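FOG-3 protein (Caenorhabditis elegans, PDB 5TD6) belongs to the BTG/Tob family, forms an RNA-binding multimer that specifies sperm fate in the nematode germline, and may act as a transcription corepressor. Local coordinates at residues M1-V9 with G33-W44. The protein carries 2 engineered substitutions. Residues are numbered along the deposited sequence; the frame is centred on the assembly and turned at random. Where two conformers were deposited one is given.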
# COMPACT_ATOMS: atom_id res chain seq x y z
N MET B 1 -13.56 5.51 2.34
CA MET B 1 -13.19 5.52 3.75
C MET B 1 -12.17 4.44 4.10
O MET B 1 -11.09 4.72 4.61
CB MET B 1 -14.44 5.33 4.62
CG MET B 1 -14.13 5.09 6.07
SD MET B 1 -13.26 6.50 6.78
CE MET B 1 -12.88 5.82 8.33
N TYR B 2 -12.53 3.19 3.84
CA TYR B 2 -11.71 2.07 4.29
C TYR B 2 -10.41 1.97 3.50
O TYR B 2 -9.35 1.64 4.06
CB TYR B 2 -12.52 0.77 4.22
CG TYR B 2 -13.68 0.82 5.19
CD1 TYR B 2 -13.47 0.64 6.55
CD2 TYR B 2 -14.96 1.11 4.75
CE1 TYR B 2 -14.53 0.71 7.44
CE2 TYR B 2 -16.02 1.18 5.64
CZ TYR B 2 -15.79 0.98 6.98
OH TYR B 2 -16.84 1.05 7.85
N THR B 3 -10.50 2.26 2.21
CA THR B 3 -9.31 2.38 1.35
C THR B 3 -8.30 3.35 1.97
O THR B 3 -7.12 3.02 2.14
CB THR B 3 -9.69 2.89 -0.05
OG1 THR B 3 -10.64 2.01 -0.64
CG2 THR B 3 -8.46 3.04 -0.97
N GLU B 4 -8.77 4.56 2.31
CA GLU B 4 -7.87 5.59 2.82
C GLU B 4 -7.25 5.17 4.15
O GLU B 4 -6.05 5.35 4.37
CB GLU B 4 -8.60 6.93 2.96
CG GLU B 4 -9.00 7.58 1.65
CD GLU B 4 -10.36 7.09 1.12
OE1 GLU B 4 -10.96 6.13 1.67
OE2 GLU B 4 -10.83 7.68 0.13
N VAL B 5 -8.06 4.61 5.04
CA VAL B 5 -7.57 4.13 6.33
C VAL B 5 -6.54 3.04 6.11
O VAL B 5 -5.52 3.01 6.77
CB VAL B 5 -8.71 3.56 7.22
CG1 VAL B 5 -8.13 2.83 8.38
CG2 VAL B 5 -9.65 4.68 7.69
N ARG B 6 -6.81 2.14 5.18
CA ARG B 6 -5.86 1.07 4.93
C ARG B 6 -4.54 1.62 4.41
O ARG B 6 -3.48 1.14 4.81
CB ARG B 6 -6.41 0.05 3.92
CG ARG B 6 -5.44 -1.10 3.65
CD ARG B 6 -5.98 -2.05 2.57
NE ARG B 6 -6.04 -1.40 1.27
CZ ARG B 6 -7.17 -1.18 0.59
NH1 ARG B 6 -8.34 -1.56 1.10
NH2 ARG B 6 -7.13 -0.59 -0.59
N GLU B 7 -4.61 2.62 3.52
CA GLU B 7 -3.38 3.23 3.02
C GLU B 7 -2.60 3.94 4.14
O GLU B 7 -1.37 3.89 4.18
CB GLU B 7 -3.67 4.21 1.88
CG GLU B 7 -4.15 3.52 0.58
CD GLU B 7 -3.15 2.53 0.06
OE1 GLU B 7 -1.94 2.84 0.09
OE2 GLU B 7 -3.56 1.43 -0.37
N LEU B 8 -3.32 4.61 5.04
CA LEU B 8 -2.68 5.28 6.19
C LEU B 8 -2.02 4.25 7.10
O LEU B 8 -0.85 4.40 7.51
CB LEU B 8 -3.70 6.09 7.00
CG LEU B 8 -3.17 7.33 7.76
CD1 LEU B 8 -4.27 8.21 8.34
CD2 LEU B 8 -2.22 6.96 8.84
N VAL B 9 -2.77 3.20 7.42
CA VAL B 9 -2.25 2.15 8.31
C VAL B 9 -1.01 1.49 7.71
O VAL B 9 -0.03 1.22 8.40
CB VAL B 9 -3.30 1.07 8.59
CG1 VAL B 9 -2.66 -0.12 9.29
CG2 VAL B 9 -4.43 1.65 9.43
N GLY B 33 -6.42 0.87 12.52
CA GLY B 33 -7.41 1.00 11.49
C GLY B 33 -8.77 1.25 12.12
O GLY B 33 -9.51 2.13 11.70
N ASN B 34 -9.10 0.48 13.15
CA ASN B 34 -10.37 0.67 13.83
C ASN B 34 -10.48 2.06 14.47
O ASN B 34 -11.49 2.73 14.29
CB ASN B 34 -10.58 -0.42 14.88
CG ASN B 34 -10.70 -1.80 14.26
OD1 ASN B 34 -10.98 -1.93 13.06
ND2 ASN B 34 -10.50 -2.84 15.07
N TYR B 35 -9.45 2.49 15.20
CA TYR B 35 -9.45 3.83 15.79
C TYR B 35 -9.68 4.88 14.72
O TYR B 35 -10.43 5.84 14.92
CB TYR B 35 -8.14 4.16 16.51
CG TYR B 35 -7.98 5.66 16.80
CD1 TYR B 35 -8.50 6.22 17.97
CD2 TYR B 35 -7.34 6.51 15.90
CE1 TYR B 35 -8.37 7.58 18.24
CE2 TYR B 35 -7.21 7.88 16.16
CZ TYR B 35 -7.73 8.40 17.33
OH TYR B 35 -7.60 9.75 17.59
N LEU B 36 -9.00 4.73 13.60
CA LEU B 36 -9.05 5.75 12.55
C LEU B 36 -10.44 5.82 11.95
O LEU B 36 -10.94 6.92 11.64
CB LEU B 36 -8.02 5.46 11.46
CG LEU B 36 -6.56 5.70 11.86
CD1 LEU B 36 -5.65 5.41 10.68
CD2 LEU B 36 -6.33 7.13 12.40
N VAL B 37 -11.06 4.66 11.75
CA VAL B 37 -12.40 4.63 11.21
C VAL B 37 -13.34 5.41 12.14
O VAL B 37 -14.11 6.27 11.69
CB VAL B 37 -12.91 3.19 10.98
CG1 VAL B 37 -14.41 3.20 10.69
CG2 VAL B 37 -12.19 2.57 9.81
N SER B 38 -13.24 5.15 13.43
CA SER B 38 -14.04 5.88 14.40
C SER B 38 -13.76 7.39 14.36
O SER B 38 -14.68 8.20 14.34
CB SER B 38 -13.78 5.33 15.80
OG SER B 38 -13.94 6.35 16.78
N HIS B 39 -12.49 7.75 14.31
CA HIS B 39 -12.01 9.13 14.34
C HIS B 39 -12.40 9.90 13.07
O HIS B 39 -12.62 11.12 13.12
CB HIS B 39 -10.48 9.12 14.52
CG HIS B 39 -9.84 10.47 14.70
ND1 HIS B 39 -10.19 11.34 15.71
CD2 HIS B 39 -8.83 11.07 14.03
CE1 HIS B 39 -9.45 12.43 15.63
NE2 HIS B 39 -8.61 12.29 14.62
N PHE B 40 -12.50 9.19 11.95
CA PHE B 40 -12.77 9.81 10.64
C PHE B 40 -14.27 9.90 10.29
O PHE B 40 -14.67 10.76 9.49
CB PHE B 40 -12.07 9.03 9.52
CG PHE B 40 -10.56 9.09 9.56
CD1 PHE B 40 -9.90 9.94 10.43
CD2 PHE B 40 -9.80 8.29 8.72
CE1 PHE B 40 -8.51 10.00 10.45
CE2 PHE B 40 -8.43 8.33 8.74
CZ PHE B 40 -7.78 9.19 9.60
N SER B 41 -15.07 9.01 10.86
CA SER B 41 -16.44 8.80 10.39
C SER B 41 -17.35 10.03 10.49
O SER B 41 -18.13 10.28 9.59
CB SER B 41 -17.10 7.65 11.16
OG SER B 41 -16.78 6.40 10.56
N SER B 42 -17.24 10.80 11.55
CA SER B 42 -18.19 11.90 11.72
C SER B 42 -17.95 13.09 10.77
O SER B 42 -18.84 13.90 10.57
CB SER B 42 -18.19 12.38 13.16
OG SER B 42 -16.88 12.65 13.59
N THR B 43 -16.77 13.20 10.17
CA THR B 43 -16.51 14.33 9.28
C THR B 43 -16.31 13.92 7.81
O THR B 43 -16.18 14.78 6.94
CB THR B 43 -15.29 15.15 9.72
OG1 THR B 43 -14.15 14.29 9.86
CG2 THR B 43 -15.59 15.83 11.06
N TRP B 44 -16.29 12.61 7.55
CA TRP B 44 -16.02 12.10 6.20
C TRP B 44 -17.14 12.48 5.22
O TRP B 44 -18.28 12.02 5.35
CB TRP B 44 -15.85 10.58 6.24
CG TRP B 44 -15.00 10.02 5.14
CD1 TRP B 44 -15.44 9.42 3.99
CD2 TRP B 44 -13.57 9.98 5.09
NE1 TRP B 44 -14.37 9.02 3.23
CE2 TRP B 44 -13.21 9.35 3.89
CE3 TRP B 44 -12.56 10.41 5.96
CZ2 TRP B 44 -11.88 9.16 3.52
CZ3 TRP B 44 -11.22 10.21 5.58
CH2 TRP B 44 -10.90 9.59 4.39
O HOH W 1 -13.52 8.17 0.41
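The amino group of Met-1, close to the indole of Trp-44, is gripped by several groups. It gives a hydrogen bond of 2.8 Å from Met-1 N to Glu-4 OE1, met on the syn side of the carboxylate and 27° out of its plane. Asp-118 bonds the same nitrogen. A water adds a weak bond and carries the link across, since it accepts a bond of 3.1 Å from Trp-44 NE1. Two carboxylates so near would probably favour a charged amino group. Glu-4 also lays its chain along the rim of the indole, with Glu-4 CD 3.5 Å from Trp-44 CZ2; carboxylate and ring planes stand 73° apart. In the conformer described here, one of two, Met-1 SD lies over one face of the Trp-44 six-membered ring, 4.0 Å from its centroid, a Met-aromatic contact. A bend at chi2 carries the sulfur over the ring; the chain then runs on extended, and CE points toward Phe-40 CB. An alanine in place of Trp-44 would remove the ring under the sulfur and would probably leave the Met-1 side chain free to turn and the water short of a donor. Further along, Val-5 is a knob in the hole formed by Gly-33, Leu-36, Val-37 and Phe-40. Val-5 CG2 reaches Phe-40 CD2 at 3.8 Å. Leu-8 CD1 comes to the edge of the Phe-40 ring, 3.9 Å from Phe-40 CZ. Val-9 CG2 rests on the bare Gly-33 backbone, 3.7 Å from Gly-33 CA. The contact joins the first two long helices of the BTG domain, whose segment axes approach to 9.6 Å. They run at 134°. Leu-8 and Phe-40 also pack on Ala-92 of strand 89-93, Glu-4 touches Trp-111 of strand 111-112, and Trp-44 meets Arg-56 of helix 53-56.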